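Local structure of 16S rRNA (guanine(1405)-N(7))-methyltransferase (Klebsiella pneumoniae, 6PI9) at residues K184-L189 with V211-R216; R196-L201 with E234-D239. The protein probably methylates N7 of guanine 1405 in 16S rRNA with S-adenosyl-L-methionine as methyl donor, which would confer resistance to various aminoglycosides. All blocks are in the same frame, centred on the assembly; numbering follows the deposited sequence.

Interaction 1: K184-L189 with V211-R216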
ATOM      1  N   LYS A 184       5.903  -7.508   9.331  1.00 28.04           N
ATOM      2  CA  LYS A 184       4.888  -6.855   8.497  1.00 28.27           C
ATOM      3  C   LYS A 184       4.145  -7.869   7.652  1.00 28.45           C
ATOM      4  O   LYS A 184       3.869  -7.663   6.450  1.00 33.03           O
ATOM      5  CB  LYS A 184       5.553  -5.790   7.625  1.00 28.41           C
ATOM      6  CG  LYS A 184       6.105  -4.659   8.517  1.00 27.36           C
ATOM      7  CD  LYS A 184       6.969  -3.682   7.608  1.00 34.99           C
ATOM      8  CE  LYS A 184       7.528  -2.491   8.451  1.00 37.71           C
ATOM      9  NZ  LYS A 184       8.534  -1.738   7.569  1.00 40.18           N
ATOM     10  N   LEU A 185       3.848  -8.979   8.268  1.00 26.53           N
ATOM     11  CA  LEU A 185       3.313 -10.134   7.562  1.00 28.35           C
ATOM     12  C   LEU A 185       1.946 -10.566   8.060  1.00 27.83           C
ATOM     13  O   LEU A 185       1.079 -10.883   7.258  1.00 28.41           O
ATOM     14  CB  LEU A 185       4.292 -11.313   7.733  1.00 30.79           C
ATOM     15  CG  LEU A 185       3.688 -12.673   7.350  1.00 33.36           C
ATOM     16  CD1 LEU A 185       3.347 -12.696   5.856  1.00 33.74           C
ATOM     17  CD2 LEU A 185       4.729 -13.754   7.654  1.00 35.03           C
ATOM     18  N   LEU A 186       1.722 -10.615   9.378  1.00 26.76           N
ATOM     19  CA  LEU A 186       0.490 -11.260   9.838  1.00 26.08           C
ATOM     20  C   LEU A 186      -0.777 -10.562   9.333  1.00 26.68           C
ATOM     21  O   LEU A 186      -1.748 -11.282   9.034  1.00 29.45           O
ATOM     22  CB  LEU A 186       0.485 -11.350  11.383  1.00 27.05           C
ATOM     23  CG  LEU A 186       1.540 -12.319  11.956  1.00 26.84           C
ATOM     24  CD1 LEU A 186       1.302 -12.565  13.490  1.00 29.67           C
ATOM     25  CD2 LEU A 186       1.578 -13.654  11.200  1.00 28.83           C
ATOM     26  N   PRO A 187      -0.867  -9.221   9.231  1.00 27.69           N
ATOM     27  CA  PRO A 187      -2.134  -8.661   8.711  1.00 32.34           C
ATOM     28  C   PRO A 187      -2.434  -9.083   7.309  1.00 33.73           C
ATOM     29  O   PRO A 187      -3.596  -9.362   7.010  1.00 33.28           O
ATOM     30  CB  PRO A 187      -1.955  -7.127   8.789  1.00 29.50           C
ATOM     31  CG  PRO A 187      -0.961  -6.948   9.932  1.00 30.42           C
ATOM     32  CD  PRO A 187      -0.029  -8.159   9.830  1.00 30.63           C
ATOM     33  N   VAL A 188      -1.428  -9.165   6.439  1.00 29.67           N
ATOM     34  CA  VAL A 188      -1.771  -9.497   5.063  1.00 34.66           C
ATOM     35  C   VAL A 188      -2.035 -10.982   4.952  1.00 29.68           C
ATOM     36  O   VAL A 188      -2.820 -11.415   4.118  1.00 32.79           O
ATOM     37  CB  VAL A 188      -0.676  -9.039   4.090  1.00 38.88           C
ATOM     38  CG1 VAL A 188       0.515  -9.928   4.192  1.00 39.32           C
ATOM     39  CG2 VAL A 188      -1.198  -9.076   2.613  1.00 37.39           C
ATOM     40  N   LEU A 189      -1.398 -11.800   5.796  1.00 26.95           N
ATOM     41  CA  LEU A 189      -1.728 -13.221   5.765  1.00 27.33           C
ATOM     42  C   LEU A 189      -3.158 -13.459   6.250  1.00 31.03           C
ATOM     43  O   LEU A 189      -3.898 -14.241   5.657  1.00 33.78           O
ATOM     44  CB  LEU A 189      -0.689 -13.942   6.635  1.00 28.44           C
ATOM     45  CG  LEU A 189      -0.539 -15.434   6.616  1.00 46.10           C
ATOM     46  CD1 LEU A 189       0.143 -15.796   5.283  1.00 47.07           C
ATOM     47  CD2 LEU A 189       0.375 -15.763   7.805  1.00 50.59           C
ATOM     48  N   VAL A 211       7.874 -10.711  15.601  1.00 27.27           N
ATOM     49  CA  VAL A 211       6.622 -10.456  14.871  1.00 24.57           C
ATOM     50  C   VAL A 211       6.426  -8.957  14.838  1.00 28.88           C
ATOM     51  O   VAL A 211       6.527  -8.310  15.886  1.00 29.79           O
ATOM     52  CB  VAL A 211       5.416 -11.122  15.567  1.00 29.98           C
ATOM     53  CG1 VAL A 211       4.070 -10.752  14.855  1.00 28.42           C
ATOM     54  CG2 VAL A 211       5.627 -12.665  15.719  1.00 36.20           C
ATOM     55  N   THR A 212       6.242  -8.374  13.652  1.00 28.17           N
ATOM     56  CA  THR A 212       6.129  -6.925  13.616  1.00 25.81           C
ATOM     57  C   THR A 212       4.925  -6.459  12.814  1.00 27.77           C
ATOM     58  O   THR A 212       4.408  -7.151  11.930  1.00 27.73           O
ATOM     59  CB  THR A 212       7.361  -6.234  13.042  1.00 28.71           C
ATOM     60  OG1 THR A 212       7.325  -6.359  11.615  1.00 29.47           O
ATOM     61  CG2 THR A 212       8.622  -6.854  13.621  1.00 26.89           C
ATOM     62  N   PHE A 213       4.529  -5.206  13.092  1.00 26.16           N
ATOM     63  CA  PHE A 213       3.370  -4.629  12.402  1.00 27.25           C
ATOM     64  C   PHE A 213       3.707  -3.207  11.978  1.00 29.21           C
ATOM     65  O   PHE A 213       4.418  -2.506  12.687  1.00 30.15           O
ATOM     66  CB  PHE A 213       2.138  -4.546  13.348  1.00 27.69           C
ATOM     67  CG  PHE A 213       1.688  -5.888  13.845  1.00 26.56           C
ATOM     68  CD1 PHE A 213       0.723  -6.603  13.137  1.00 24.63           C
ATOM     69  CD2 PHE A 213       2.237  -6.443  15.018  1.00 28.02           C
ATOM     70  CE1 PHE A 213       0.299  -7.877  13.601  1.00 29.13           C
ATOM     71  CE2 PHE A 213       1.835  -7.721  15.487  1.00 25.65           C
ATOM     72  CZ  PHE A 213       0.848  -8.444  14.772  1.00 27.97           C
ATOM     73  N   PRO A 214       3.194  -2.759  10.848  1.00 31.82           N
ATOM     74  CA  PRO A 214       3.403  -1.356  10.484  1.00 36.86           C
ATOM     75  C   PRO A 214       2.505  -0.463  11.329  1.00 40.76           C
ATOM     76  O   PRO A 214       1.347  -0.789  11.598  1.00 46.76           O
ATOM     77  CB  PRO A 214       3.012  -1.307   9.004  1.00 42.20           C
ATOM     78  CG  PRO A 214       1.966  -2.465   8.871  1.00 40.17           C
ATOM     79  CD  PRO A 214       2.347  -3.514   9.902  1.00 34.41           C
ATOM     80  N   THR A 215       3.049   0.632  11.794  1.00 52.33           N
ATOM     81  CA  THR A 215       2.232   1.652  12.437  1.00 62.71           C
ATOM     82  C   THR A 215       2.096   2.733  11.378  1.00 83.40           C
ATOM     83  O   THR A 215       3.028   3.509  11.142  1.00 90.53           O
ATOM     84  CB  THR A 215       2.861   2.181  13.722  1.00 56.14           C
ATOM     85  OG1 THR A 215       3.874   3.138  13.379  1.00 58.27           O
ATOM     86  CG2 THR A 215       3.474   1.047  14.558  1.00 50.62           C
ATOM     87  N   ARG A 216       0.949   2.766  10.713  1.00100.98           N
ATOM     88  CA  ARG A 216       0.822   3.623   9.545  1.00105.28           C
ATOM     89  C   ARG A 216       0.628   5.094   9.916  1.00104.59           C
ATOM     90  O   ARG A 216      -0.159   5.798   9.274  1.00110.61           O
ATOM     91  CB  ARG A 216      -0.315   3.103   8.668  1.00110.82           C
ATOM     92  CG  ARG A 216       0.196   2.232   7.524  1.00114.61           C
ATOM     93  CD  ARG A 216      -0.915   1.486   6.825  1.00115.13           C
ATOM     94  NE  ARG A 216      -0.599   0.072   6.640  1.00114.75           N
ATOM     95  CZ  ARG A 216      -1.020  -0.903   7.440  1.00113.38           C
ATOM     96  NH1 ARG A 216      -1.764  -0.616   8.499  1.00113.52           N
ATOM     97  NH2 ARG A 216      -0.694  -2.161   7.178  1.00110.87           N
TER
HETATM   98  O   HOH W   1       3.765  -9.771  11.198  1.00 26.82           O
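The backbone N of Lys184 meets Thr212 twice over, sharing its N-H between the carbonyl O at 3.0 Å and the side-chain OG1 at 2.9 Å. Both bonds are bent, as expected of a bifurcated donor, and the N stands well above the plane of the carbonyl group. Thr212 OG1 can take part because it sits between the backbone N and the carbonyl carbon (chi1 78°); it also bonds Glu252 of strand 252-259. A water extends the join, donating to Thr212 O and accepting from Leu186 N at 2.9 Å, so the parallel strands 179-183 and 208-214 stay tied where the first turns into helix 186-192.

The tight packing lies on the helix side. Leu186 CD1 comes to 3.6 Å from Val211 CG1, the two side chains crossing at about a right angle. The ring of Pro187 borders Phe213, its CG lying in the plane of the aromatic ring at the edge, 3.6 Å from CD1, with CD close by. Tyr229 and Phe233 of helix 225-236 also meet this aromatic ring, and Val223 of the second subunit packs on Pro187.

Contact is looser toward the partly exposed Pro214, whose CD is 4.2 Å from Lys184 CG. Beyond CG the lysine runs extended past Pro214 to a salt bridge with Glu95 beside the bound S-adenosyl-L-homocysteine. The chemistry thus implies a divided role: two bonds to Thr212, one to its main chain and one to its hydroxyl, hold the backbone N of Lys184 at the strand end, while its ammonium, paired with Glu95 and with Arg96 close by, lies at the cofactor pocket and may help balance charge there.

Interaction 2: R196-L201 with E234-D239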
ATOM      1  N   ARG A 196      -5.207 -17.918   9.805  1.00 33.07           N
ATOM      2  CA  ARG A 196      -3.950 -18.427   9.272  1.00 34.50           C
ATOM      3  C   ARG A 196      -2.768 -17.920  10.085  1.00 30.52           C
ATOM      4  O   ARG A 196      -1.776 -18.649  10.260  1.00 31.43           O
ATOM      5  CB  ARG A 196      -3.804 -18.029   7.792  1.00 33.40           C
ATOM      6  CG  ARG A 196      -2.573 -18.673   7.085  1.00 31.89           C
ATOM      7  CD  ARG A 196      -2.693 -20.199   7.117  1.00 35.12           C
ATOM      8  NE  ARG A 196      -1.530 -20.834   6.503  1.00 36.19           N
ATOM      9  CZ  ARG A 196      -1.360 -22.143   6.398  1.00 42.78           C
ATOM     10  NH1 ARG A 196      -2.262 -22.993   6.880  1.00 44.30           N
ATOM     11  NH2 ARG A 196      -0.268 -22.616   5.816  1.00 43.13           N
ATOM     12  N   ALA A 197      -2.863 -16.698  10.618  1.00 30.68           N
ATOM     13  CA  ALA A 197      -1.789 -16.197  11.483  1.00 28.38           C
ATOM     14  C   ALA A 197      -1.594 -17.098  12.692  1.00 33.19           C
ATOM     15  O   ALA A 197      -0.463 -17.508  13.013  1.00 34.61           O
ATOM     16  CB  ALA A 197      -2.118 -14.766  11.930  1.00 26.29           C
ATOM     17  N   ALA A 198      -2.684 -17.410  13.397  1.00 33.46           N
ATOM     18  CA  ALA A 198      -2.545 -18.256  14.581  1.00 37.68           C
ATOM     19  C   ALA A 198      -2.062 -19.654  14.210  1.00 38.36           C
ATOM     20  O   ALA A 198      -1.344 -20.306  14.991  1.00 39.93           O
ATOM     21  CB  ALA A 198      -3.899 -18.319  15.319  1.00 35.72           C
ATOM     22  N   GLU A 199      -2.465 -20.158  13.042  1.00 35.05           N
ATOM     23  CA  GLU A 199      -2.049 -21.512  12.670  1.00 40.16           C
ATOM     24  C   GLU A 199      -0.549 -21.530  12.366  1.00 42.88           C
ATOM     25  O   GLU A 199       0.166 -22.455  12.760  1.00 41.80           O
ATOM     26  CB  GLU A 199      -2.863 -21.960  11.468  1.00 42.78           C
ATOM     27  CG  GLU A 199      -2.587 -23.332  11.016  1.00 55.71           C
ATOM     28  CD  GLU A 199      -3.570 -23.762   9.935  1.00 69.75           C
ATOM     29  OE1 GLU A 199      -3.611 -24.996   9.683  1.00 77.58           O
ATOM     30  OE2 GLU A 199      -4.289 -22.868   9.342  1.00 64.32           O
ATOM     31  N   LEU A 200      -0.063 -20.487  11.696  1.00 36.09           N
ATOM     32  CA  LEU A 200       1.355 -20.366  11.403  1.00 39.25           C
ATOM     33  C   LEU A 200       2.180 -20.220  12.679  1.00 39.89           C
ATOM     34  O   LEU A 200       3.174 -20.926  12.866  1.00 38.76           O
ATOM     35  CB  LEU A 200       1.584 -19.179  10.473  1.00 36.95           C
ATOM     36  CG  LEU A 200       3.026 -18.830  10.098  1.00 35.70           C
ATOM     37  CD1 LEU A 200       3.652 -20.032   9.384  1.00 37.60           C
ATOM     38  CD2 LEU A 200       3.042 -17.579   9.135  1.00 34.68           C
ATOM     39  N   LEU A 201       1.796 -19.289  13.565  1.00 36.21           N
ATOM     40  CA  LEU A 201       2.561 -19.102  14.804  1.00 34.59           C
ATOM     41  C   LEU A 201       2.639 -20.387  15.621  1.00 43.33           C
ATOM     42  O   LEU A 201       3.696 -20.715  16.186  1.00 44.74           O
ATOM     43  CB  LEU A 201       1.913 -17.981  15.634  1.00 32.14           C
ATOM     44  CG  LEU A 201       1.962 -16.557  15.085  1.00 32.74           C
ATOM     45  CD1 LEU A 201       0.941 -15.717  15.820  1.00 32.01           C
ATOM     46  CD2 LEU A 201       3.343 -15.884  15.239  1.00 33.64           C
ATOM     47  N   GLU A 234      -2.590  -9.740  20.595  1.00 34.99           N
ATOM     48  CA  GLU A 234      -2.650 -10.361  21.917  1.00 39.56           C
ATOM     49  C   GLU A 234      -3.812 -11.334  21.990  1.00 42.42           C
ATOM     50  O   GLU A 234      -3.747 -12.324  22.729  1.00 41.04           O
ATOM     51  CB  GLU A 234      -2.752  -9.301  23.004  1.00 45.55           C
ATOM     52  CG  GLU A 234      -1.779  -8.148  22.803  1.00 65.49           C
ATOM     53  CD  GLU A 234      -0.368  -8.313  23.370  1.00 78.68           C
ATOM     54  OE1 GLU A 234       0.275  -7.250  23.572  1.00 81.71           O
ATOM     55  OE2 GLU A 234       0.098  -9.455  23.597  1.00 80.49           O
ATOM     56  N   ARG A 235      -4.830 -11.128  21.165  1.00 38.04           N
ATOM     57  CA  ARG A 235      -5.987 -11.997  21.193  1.00 41.77           C
ATOM     58  C   ARG A 235      -5.730 -13.285  20.413  1.00 42.76           C
ATOM     59  O   ARG A 235      -6.170 -14.363  20.823  1.00 44.21           O
ATOM     60  CB  ARG A 235      -7.195 -11.253  20.627  1.00 45.03           C
ATOM     61  CG  ARG A 235      -8.388 -12.128  20.426  1.00 54.58           C
ATOM     62  CD  ARG A 235      -9.647 -11.324  20.199  1.00 62.44           C
ATOM     63  NE  ARG A 235      -9.621 -10.530  18.973  1.00 66.19           N
ATOM     64  CZ  ARG A 235      -9.863 -11.028  17.761  1.00 69.80           C
ATOM     65  NH1 ARG A 235     -10.105 -12.334  17.618  1.00 70.21           N
ATOM     66  NH2 ARG A 235      -9.852 -10.237  16.688  1.00 69.37           N
ATOM     67  N   ILE A 236      -4.993 -13.225  19.315  1.00 36.70           N
ATOM     68  CA  ILE A 236      -4.828 -14.454  18.517  1.00 38.09           C
ATOM     69  C   ILE A 236      -3.579 -15.222  18.918  1.00 41.51           C
ATOM     70  O   ILE A 236      -3.406 -16.376  18.495  1.00 42.50           O
ATOM     71  CB  ILE A 236      -4.802 -14.183  17.009  1.00 37.59           C
ATOM     72  CG1 ILE A 236      -3.576 -13.359  16.608  1.00 38.27           C
ATOM     73  CG2 ILE A 236      -6.117 -13.471  16.557  1.00 39.42           C
ATOM     74  CD1 ILE A 236      -2.438 -14.130  15.940  1.00 40.20           C
ATOM     75  N   LEU A 237      -2.693 -14.631  19.705  1.00 37.51           N
ATOM     76  CA  LEU A 237      -1.444 -15.332  19.992  1.00 39.35           C
ATOM     77  C   LEU A 237      -1.732 -16.696  20.639  1.00 40.98           C
ATOM     78  O   LEU A 237      -2.373 -16.746  21.689  1.00 42.05           O
ATOM     79  CB  LEU A 237      -0.562 -14.502  20.929  1.00 39.81           C
ATOM     80  CG  LEU A 237       0.795 -15.139  21.260  1.00 41.31           C
ATOM     81  CD1 LEU A 237       1.645 -15.146  19.996  1.00 43.74           C
ATOM     82  CD2 LEU A 237       1.477 -14.341  22.362  1.00 44.02           C
ATOM     83  N   PRO A 238      -1.240 -17.806  20.083  1.00 37.68           N
ATOM     84  CA  PRO A 238      -1.440 -19.120  20.735  1.00 39.74           C
ATOM     85  C   PRO A 238      -0.928 -19.161  22.169  1.00 47.23           C
ATOM     86  O   PRO A 238       0.086 -18.549  22.506  1.00 47.55           O
ATOM     87  CB  PRO A 238      -0.643 -20.077  19.845  1.00 40.38           C
ATOM     88  CG  PRO A 238      -0.577 -19.402  18.504  1.00 40.37           C
ATOM     89  CD  PRO A 238      -0.501 -17.917  18.820  1.00 39.48           C
ATOM     90  N   ASP A 239      -1.619 -19.936  23.018  1.00 51.02           N
ATOM     91  CA  ASP A 239      -1.251 -19.979  24.433  1.00 59.47           C
ATOM     92  C   ASP A 239       0.121 -20.597  24.669  1.00 59.84           C
ATOM     93  O   ASP A 239       0.696 -20.412  25.754  1.00 61.47           O
ATOM     94  CB  ASP A 239      -2.274 -20.771  25.267  1.00 69.76           C
ATOM     95  CG  ASP A 239      -3.664 -20.155  25.252  1.00 77.29           C
ATOM     96  OD1 ASP A 239      -3.800 -18.928  25.008  1.00 81.96           O
ATOM     97  OD2 ASP A 239      -4.625 -20.909  25.525  1.00 80.71           O
TER
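Ile236 pushes its CD1 between Ala197 and Leu201 of helix 196-203, lying 3.7 Å from Leu201 CD1 and 4.1 Å from Ala197 CB. Its CG1 stands between the backbone N and the carbonyl carbon (chi1 65°), and from there the chain carries CD1 to the helix. The side chains of Ile236 and Leu201 cross at about a right angle and meet through their CD1 methyls. The CD1 branch of Leu201 also reaches Leu237 CD1, more distantly, at 4.3 Å.

Pro238 supplies the other half of the contact. Its CD is 4.0 Å from Leu201 CD1 and equally close to CB, while CG rests 3.7 Å from the carbonyl O of Ala198. The proline ring therefore packs against both a side chain and the helix backbone. On the same helix the small CB of Ala198 approaches the main chain, 3.8 Å from Ile236 O, and the backbones come near here, with the CA atoms of Ala198 and Ile236 5.9 Å apart.

Helix 225-236 ends at this point: Leu237 is the first residue to leave helical angles, and the chain turns through Pro238 toward strand 241-248. Trp232 of that helix touches Ala197 and Phe233 touches Leu201, continuing the apolar layer. No hydrogen bond joins the two segments, which implies that helix 196-203 and the end of helix 225-236 are held here by shape and burial of apolar surface, without directional bonds.

Interaction 1 lies in the core of the Rossmann-like methyltransferase fold and interaction 2 nearer its surface, their centres 13 Å apart. Their segments alternate along the chain, helix 196-203 falling between the two halves of interaction 1. They join directly where Leu186 CD1 meets Leu201 CD1 at 3.9 Å, and Leu189 packs on Arg196 and Leu200, so helices 186-192 and 196-203 share one apolar seam. Helix 225-236 borders both contacts through Phe233. Interaction 1, at the sheet's cofactor end, mixes main-chain bonds, a water and charge with its packing; 196-201 with 234-239, on the periphery, has no hydrogen bond between its segments and relies mainly on apolar contact.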